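Local coordinates for adenylyltransferase thiF (Escherichia coli, PDB 1ZUD) that catalyses the ATP-dependent adenylation of the C-terminal glycine carboxyl group of the sulfur carrier protein ThiS in thiamin biosynthesis, at the interface of chains A and C and the interface of chains A and B. Sequence-based numbering; all coordinates share one arbitrary frame. Chains: chain A/B, Adenylyltransferase thiF; chain C, ThiS protein.

Contact 1: the interface of chains A and C. Residues chain A 150-152, 155-157; chain C 62-66.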
loop_
_atom_site.group_PDB
_atom_site.type_symbol
_atom_site.label_atom_id
_atom_site.label_comp_id
_atom_site.label_asym_id
_atom_site.label_seq_id
_atom_site.Cartn_x
_atom_site.Cartn_y
_atom_site.Cartn_z
ATOM N N SER A 150 5.738 2.704 -10.479
ATOM C CA SER A 150 5.811 4.128 -10.778
ATOM C C SER A 150 4.611 4.802 -10.098
ATOM O O SER A 150 3.626 4.137 -9.714
ATOM C CB SER A 150 5.741 4.385 -12.304
ATOM O OG SER A 150 4.510 3.872 -12.867
ATOM N N ALA A 151 4.721 6.123 -9.970
ATOM C CA ALA A 151 3.699 6.949 -9.371
ATOM C C ALA A 151 3.864 8.376 -9.778
ATOM O O ALA A 151 4.992 8.878 -9.906
ATOM C CB ALA A 151 3.802 6.856 -7.832
ATOM N N VAL A 152 2.731 9.054 -9.889
ATOM C CA VAL A 152 2.694 10.468 -10.195
ATOM C C VAL A 152 1.309 10.934 -9.760
ATOM O O VAL A 152 0.338 10.206 -9.947
ATOM C CB VAL A 152 2.963 10.755 -11.746
ATOM C CG1 VAL A 152 1.700 10.446 -12.615
ATOM C CG2 VAL A 152 3.323 12.237 -11.943
ATOM N N GLY A 155 -1.761 8.612 -8.742
ATOM C CA GLY A 155 -1.753 7.309 -9.444
ATOM C C GLY A 155 -0.499 6.447 -9.311
ATOM O O GLY A 155 0.592 6.973 -9.151
ATOM N N GLY A 156 -0.654 5.125 -9.379
ATOM C CA GLY A 156 0.505 4.267 -9.306
ATOM C C GLY A 156 0.330 3.080 -10.230
ATOM O O GLY A 156 -0.804 2.711 -10.573
ATOM N N GLN A 157 1.440 2.497 -10.671
ATOM C CA GLN A 157 1.390 1.304 -11.518
ATOM C C GLN A 157 2.502 0.383 -11.039
ATOM O O GLN A 157 3.599 0.857 -10.665
ATOM C CB GLN A 157 1.616 1.617 -13.022
ATOM C CG GLN A 157 0.723 2.732 -13.561
ATOM C CD GLN A 157 1.019 3.157 -15.015
ATOM O OE1 GLN A 157 2.141 3.020 -15.529
ATOM N NE2 GLN A 157 0.003 3.721 -15.660
ATOM N N VAL C 62 1.017 5.801 -19.576
ATOM C CA VAL C 62 2.132 5.294 -18.830
ATOM C C VAL C 62 2.512 6.314 -17.781
ATOM O O VAL C 62 2.397 7.533 -17.998
ATOM C CB VAL C 62 3.373 5.029 -19.756
ATOM C CG1 VAL C 62 3.745 6.315 -20.521
ATOM C CG2 VAL C 62 4.577 4.536 -18.911
ATOM N N ILE C 63 2.914 5.811 -16.617
ATOM C CA ILE C 63 3.404 6.680 -15.560
ATOM C C ILE C 63 4.872 6.205 -15.403
ATOM O O ILE C 63 5.142 4.990 -15.243
ATOM C CB ILE C 63 2.546 6.490 -14.282
ATOM C CG1 ILE C 63 1.107 7.015 -14.563
ATOM C CG2 ILE C 63 3.148 7.279 -13.106
ATOM C CD1 ILE C 63 0.187 6.864 -13.338
ATOM N N ALA C 64 5.808 7.137 -15.508
ATOM C CA ALA C 64 7.245 6.826 -15.388
ATOM C C ALA C 64 7.889 7.385 -14.120
ATOM O O ALA C 64 8.992 6.975 -13.760
ATOM C CB ALA C 64 7.973 7.355 -16.602
ATOM N N GLY C 65 7.190 8.295 -13.435
ATOM C CA GLY C 65 7.700 8.894 -12.202
ATOM C C GLY C 65 7.990 7.922 -11.058
ATOM O O GLY C 65 7.436 6.816 -11.017
ATOM N N GLY C 66 8.826 8.318 -10.105
ATOM C CA GLY C 66 9.117 7.395 -9.014
ATOM C C GLY C 66 9.770 7.974 -7.767
ATOM O O GLY C 66 10.698 7.338 -7.194
ATOM O OXT GLY C 66 9.326 9.064 -7.334
#
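C:Ile63 lies against A:Val152 and A:Gln157 where the C-terminal tail of ThiS, a ubiquitin-like sulfur carrier ending in Gly-Gly, runs over strands 146-152 and 155-161 of its E1-like activating enzyme. The isoleucine buries 114 Å² of its surface here. Its CG2 branch, anti to the backbone N, turns toward strand 146-152 and meets A:Val152 CG1 at 3.5 Å, the two side chains crossing obliquely. The other branch, CG1 and CD1, is fully extended (chi2 -180°) and points toward the glycines A:Gly155 and A:Gly156; on its way CG1 passes the amide NE2 of A:Gln157 at 3.6 Å. The glutamine amide crosses the isoleucine at a slant, while its OE1 accepts a bond from C:Ile63 N at 3.1 Å, the donor standing above the amide plane, 51° out of it. With an alanine in place of A:Gln157, the C:Ile63 amide would probably lose its acceptor and one flank of the isoleucine its cover. From the neighbouring strand, the hydroxyl OG of A:Ser150 donates to C:Ile63 O at 2.7 Å, again from above the carbonyl plane, so both backbone polar atoms of the isoleucine are held. Further along, A:Ala151 N donates to C:Gly65 O at 3.0 Å. That bond probably helps direct the slim Gly-Gly end past the strand, and C:Gly66, the residue that is adenylated, hides little surface in this patch.

Contact 2: the interface of chains A and B. Residues chain A 154, 190, 225; chain B 15, 17-18, 203, 207, 212.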
loop_
_atom_site.group_PDB
_atom_site.type_symbol
_atom_site.label_atom_id
_atom_site.label_comp_id
_atom_site.label_asym_id
_atom_site.label_seq_id
_atom_site.Cartn_x
_atom_site.Cartn_y
_atom_site.Cartn_z
ATOM N N PHE A 154 -1.841 11.143 -7.926
ATOM C CA PHE A 154 -2.518 10.195 -7.048
ATOM C C PHE A 154 -2.513 8.802 -7.645
ATOM O O PHE A 154 -3.160 7.904 -7.080
ATOM C CB PHE A 154 -3.988 10.609 -6.825
ATOM C CG PHE A 154 -4.160 11.701 -5.791
ATOM C CD1 PHE A 154 -4.292 11.382 -4.439
ATOM C CD2 PHE A 154 -4.133 13.056 -6.173
ATOM C CE1 PHE A 154 -4.391 12.397 -3.467
ATOM C CE2 PHE A 154 -4.229 14.078 -5.212
ATOM C CZ PHE A 154 -4.359 13.747 -3.863
ATOM N N VAL A 190 1.799 12.746 -4.443
ATOM C CA VAL A 190 1.438 12.649 -3.023
ATOM C C VAL A 190 2.387 11.620 -2.397
ATOM O O VAL A 190 2.543 10.540 -2.944
ATOM C CB VAL A 190 0.011 12.136 -2.932
ATOM C CG1 VAL A 190 -0.340 11.785 -1.484
ATOM C CG2 VAL A 190 -0.921 13.210 -3.569
ATOM N N LYS A 225 -7.143 8.474 -5.475
ATOM C CA LYS A 225 -8.222 9.419 -5.231
ATOM C C LYS A 225 -9.569 8.677 -5.186
ATOM O O LYS A 225 -10.453 9.012 -4.393
ATOM C CB LYS A 225 -8.255 10.498 -6.312
ATOM C CG LYS A 225 -7.198 11.558 -6.127
ATOM C CD LYS A 225 -7.796 12.958 -6.025
ATOM C CE LYS A 225 -8.422 13.407 -7.329
ATOM N NZ LYS A 225 -9.154 14.708 -7.194
ATOM N N LEU B 15 0.445 19.898 -7.195
ATOM C CA LEU B 15 -0.796 19.213 -7.549
ATOM C C LEU B 15 -1.952 20.182 -7.380
ATOM O O LEU B 15 -2.167 20.658 -6.287
ATOM C CB LEU B 15 -1.004 18.013 -6.610
ATOM C CG LEU B 15 0.010 16.889 -6.785
ATOM C CD1 LEU B 15 -0.178 15.815 -5.723
ATOM C CD2 LEU B 15 -0.185 16.335 -8.188
ATOM N N ASP B 17 -4.960 19.689 -6.940
ATOM C CA ASP B 17 -5.851 19.189 -5.882
ATOM C C ASP B 17 -5.429 19.631 -4.480
ATOM O O ASP B 17 -6.251 19.701 -3.566
ATOM C CB ASP B 17 -5.893 17.658 -5.895
ATOM C CG ASP B 17 -6.674 17.102 -7.069
ATOM O OD1 ASP B 17 -7.858 17.468 -7.218
ATOM O OD2 ASP B 17 -6.111 16.295 -7.840
ATOM N N ILE B 18 -4.152 19.928 -4.291
ATOM C CA ILE B 18 -3.674 20.343 -2.982
ATOM C C ILE B 18 -3.307 21.838 -3.092
ATOM O O ILE B 18 -3.889 22.716 -2.431
ATOM C CB ILE B 18 -2.412 19.536 -2.572
ATOM C CG1 ILE B 18 -2.630 18.041 -2.852
ATOM C CG2 ILE B 18 -2.108 19.754 -1.109
ATOM C CD1 ILE B 18 -3.815 17.466 -2.146
ATOM N N LEU B 203 -2.455 8.438 3.526
ATOM C CA LEU B 203 -3.077 8.902 2.309
ATOM C C LEU B 203 -4.531 9.384 2.609
ATOM O O LEU B 203 -4.945 10.453 2.165
ATOM C CB LEU B 203 -3.191 7.763 1.275
ATOM C CG LEU B 203 -3.007 8.096 -0.236
ATOM C CD1 LEU B 203 -3.741 7.031 -1.062
ATOM C CD2 LEU B 203 -3.384 9.516 -0.672
ATOM N N LYS B 207 -6.085 13.329 2.264
ATOM C CA LYS B 207 -7.264 13.645 1.446
ATOM C C LYS B 207 -8.351 14.290 2.311
ATOM O O LYS B 207 -8.980 15.303 1.889
ATOM C CB LYS B 207 -7.820 12.382 0.744
ATOM C CG LYS B 207 -6.899 11.881 -0.393
ATOM C CD LYS B 207 -7.530 10.731 -1.187
ATOM C CE LYS B 207 -7.749 9.515 -0.274
ATOM N NZ LYS B 207 -8.374 8.406 -1.040
ATOM N N ILE B 212 -10.080 16.727 -0.324
ATOM C CA ILE B 212 -10.162 16.050 -1.597
ATOM C C ILE B 212 -11.313 15.066 -1.554
ATOM O O ILE B 212 -11.378 14.208 -0.694
ATOM C CB ILE B 212 -8.832 15.340 -1.897
ATOM C CG1 ILE B 212 -7.772 16.418 -2.187
ATOM C CG2 ILE B 212 -8.946 14.410 -3.086
ATOM C CD1 ILE B 212 -6.400 15.919 -2.110
#
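A:Phe154 pushes its ring into an apolar group on the other ThiF subunit, and most of the contact here is of this kind. The ring tip CZ meets B:Ile212 CD1 at 3.5 Å, the two side chains reaching tip to tip, with B:Ile18 CD1 a little farther off. The ring's CE1 corner comes up to B:Lys207 CG at 4.0 Å, the aliphatic stem of that lysine sliding past the phenylalanine in the opposite direction. Within chain A the ring is clamped: A:Lys225 CG lies over one face and A:Val190 CG2 over the other, both toward the rim, which should hinder its turning. A:Val190 also faces chain B with both branches. CG2 packs tightly on B:Leu15 CD1 at 3.5 Å, while CG1, anti to the backbone N (chi1 170°), reaches B:Leu203 CD2 on helix 191-210 at 3.9 Å.

The polar part is a salt bridge at the rim of this packing. A:Lys225 NZ donates to B:Asp17 OD1 at 3.0 Å, approaching from above the carboxylate plane, 55° out of it. Bends at chi2 and chi3 carry the lysine across the phenylalanine ring, and its CD rests snugly on B:Ile212 CG2, joining the charged pair to the apolar contacts. Apolar packing and paired charge together help hold the ThiF homodimer, and the two-fold symmetry supplies the same contact again with the chains exchanged.

Contact 3: the interface of chains A and B. Residues chain A 42, 46, 70, 72, 191, 195-196; chain B 46, 72, 199.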
loop_
_atom_site.group_PDB
_atom_site.type_symbol
_atom_site.label_atom_id
_atom_site.label_comp_id
_atom_site.label_asym_id
_atom_site.label_seq_id
_atom_site.Cartn_x
_atom_site.Cartn_y
_atom_site.Cartn_z
ATOM N N PRO A 42 11.228 3.590 0.656
ATOM C CA PRO A 42 10.471 2.662 1.528
ATOM C C PRO A 42 10.862 1.246 1.157
ATOM O O PRO A 42 11.039 0.403 2.009
ATOM C CB PRO A 42 8.964 2.977 1.205
ATOM C CG PRO A 42 9.013 3.633 -0.175
ATOM C CD PRO A 42 10.321 4.503 -0.069
ATOM N N TYR A 46 12.101 -1.656 4.020
ATOM C CA TYR A 46 11.417 -2.880 4.337
ATOM C C TYR A 46 12.255 -4.064 4.015
ATOM O O TYR A 46 12.238 -5.040 4.724
ATOM C CB TYR A 46 10.055 -2.946 3.589
ATOM C CG TYR A 46 9.019 -2.077 4.299
ATOM C CD1 TYR A 46 8.676 -0.853 3.810
ATOM C CD2 TYR A 46 8.445 -2.498 5.503
ATOM C CE1 TYR A 46 7.742 -0.016 4.487
ATOM C CE2 TYR A 46 7.530 -1.695 6.201
ATOM C CZ TYR A 46 7.173 -0.452 5.680
ATOM O OH TYR A 46 6.256 0.353 6.362
ATOM N N ARG A 70 8.606 12.886 0.565
ATOM C CA ARG A 70 8.296 11.506 0.203
ATOM C C ARG A 70 9.435 10.502 0.299
ATOM O O ARG A 70 9.216 9.282 0.205
ATOM C CB ARG A 70 7.705 11.485 -1.218
ATOM C CG ARG A 70 8.675 11.940 -2.259
ATOM C CD ARG A 70 7.987 12.306 -3.518
ATOM N NE ARG A 70 8.985 12.716 -4.501
ATOM C CZ ARG A 70 9.685 13.841 -4.415
ATOM N NH1 ARG A 70 9.501 14.679 -3.387
ATOM N NH2 ARG A 70 10.560 14.126 -5.363
ATOM N N ILE A 72 11.359 9.067 2.686
ATOM C CA ILE A 72 11.339 8.852 4.139
ATOM C C ILE A 72 12.560 8.311 4.849
ATOM O O ILE A 72 12.597 8.271 6.080
ATOM C CB ILE A 72 10.116 7.941 4.546
ATOM C CG1 ILE A 72 10.254 6.556 3.900
ATOM C CG2 ILE A 72 8.858 8.621 4.147
ATOM C CD1 ILE A 72 9.447 5.499 4.562
ATOM N N GLY A 191 3.013 11.941 -1.274
ATOM C CA GLY A 191 3.963 11.024 -0.668
ATOM C C GLY A 191 3.488 9.614 -0.416
ATOM O O GLY A 191 4.128 8.658 -0.857
ATOM N N GLY A 195 4.824 6.049 -1.942
ATOM C CA GLY A 195 5.226 5.185 -0.840
ATOM C C GLY A 195 4.519 3.823 -0.856
ATOM O O GLY A 195 5.168 2.793 -0.667
ATOM N N VAL A 196 3.208 3.793 -1.107
ATOM C CA VAL A 196 2.534 2.514 -1.170
ATOM C C VAL A 196 3.090 1.682 -2.306
ATOM O O VAL A 196 3.257 0.464 -2.142
ATOM C CB VAL A 196 0.970 2.653 -1.338
ATOM C CG1 VAL A 196 0.635 3.934 -1.949
ATOM C CG2 VAL A 196 0.403 1.518 -2.218
ATOM N N TYR B 46 5.002 9.677 6.816
ATOM C CA TYR B 46 4.380 10.345 5.654
ATOM C C TYR B 46 3.603 11.584 6.014
ATOM O O TYR B 46 3.557 12.565 5.237
ATOM C CB TYR B 46 3.474 9.370 4.870
ATOM C CG TYR B 46 4.292 8.428 4.024
ATOM C CD1 TYR B 46 4.497 7.098 4.434
ATOM C CD2 TYR B 46 4.963 8.897 2.892
ATOM C CE1 TYR B 46 5.372 6.263 3.754
ATOM C CE2 TYR B 46 5.833 8.051 2.159
ATOM C CZ TYR B 46 6.029 6.730 2.614
ATOM O OH TYR B 46 6.839 5.878 1.912
ATOM N N ILE B 72 9.750 0.902 10.790
ATOM C CA ILE B 72 10.773 1.623 10.019
ATOM C C ILE B 72 11.281 2.964 10.476
ATOM O O ILE B 72 12.223 3.507 9.886
ATOM C CB ILE B 72 10.329 1.794 8.544
ATOM C CG1 ILE B 72 9.137 2.758 8.475
ATOM C CG2 ILE B 72 9.992 0.433 7.936
ATOM C CD1 ILE B 72 8.565 2.918 7.090
ATOM N N THR B 199 0.585 3.239 5.488
ATOM C CA THR B 199 0.831 4.298 4.495
ATOM C C THR B 199 -0.526 4.723 3.888
ATOM O O THR B 199 -0.763 5.927 3.613
ATOM C CB THR B 199 1.789 3.788 3.375
ATOM O OG1 THR B 199 3.000 3.386 4.006
ATOM C CG2 THR B 199 2.137 4.911 2.350
HETATM O O HOH W 1 7.879 7.183 -0.362
#
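This is a two-fold homodimer interface of ThiF in which B:Tyr46 and A:Ile72, with their counterparts A:Tyr46 and B:Ile72, join the two subunits by apolar packing. A:Ile72 lays its CG2 methyl over a face of the B:Tyr46 ring, 3.9 Å from the centroid and shifted toward the rim, a CH-pi contact. B:Ile72 CG2 does the same to the A:Tyr46 ring. In both isoleucines CG1 sits between the backbone N and the carbonyl carbon (chi1 63° in chain A), leaving CG2 beside the backbone N to meet the ring. The CD1 tips of A:Ile72 and B:Ile72 then meet at 3.7 Å, where the side chains cross at about a right angle.

On the ring face opposite A:Ile72, the start of helix 191-210 of chain A completes a sandwich: A:Gly191 O stands above the B:Tyr46 CE2 corner at 3.5 Å, and B:Tyr46 OH lies 3.3 Å from A:Gly195 CA, with no side chain between. Direct polar pairing is absent here; a water, lying in the plane of the ring at its edge, connects the phenol to the other subunit, 2.8 Å from B:Tyr46 OH and 2.6 Å from A:Arg70 O. B:Thr199 CG2 loosely touches A:Val196 N. A:Arg70 and A:Ile72 share one loop, and A:Arg70 belongs to the ATP site, so this packing helps hold the dimer together and probably steadies the backbone beside the nucleotide pocket.

The three patches cluster closely: the centres of their C-alpha atoms are about 14 Å apart for contacts 1 and 2, 15 Å for contacts 1 and 3, and 16 Å for contacts 2 and 3. Contact 1 takes the ends of strands 146-152 and 155-161, and A:Phe154 of contact 2 sits in the turn between them, so one hairpin serves both carrier protein and second subunit. Helix 191-210 of chain B supplies B:Leu203 and B:Lys207 to contact 2 and B:Thr199 to contact 3; in chain A, A:Val190 of contact 2 immediately precedes A:Gly191 of contact 3. Dimer packing is therefore likely to support the surface receiving the ThiS tail.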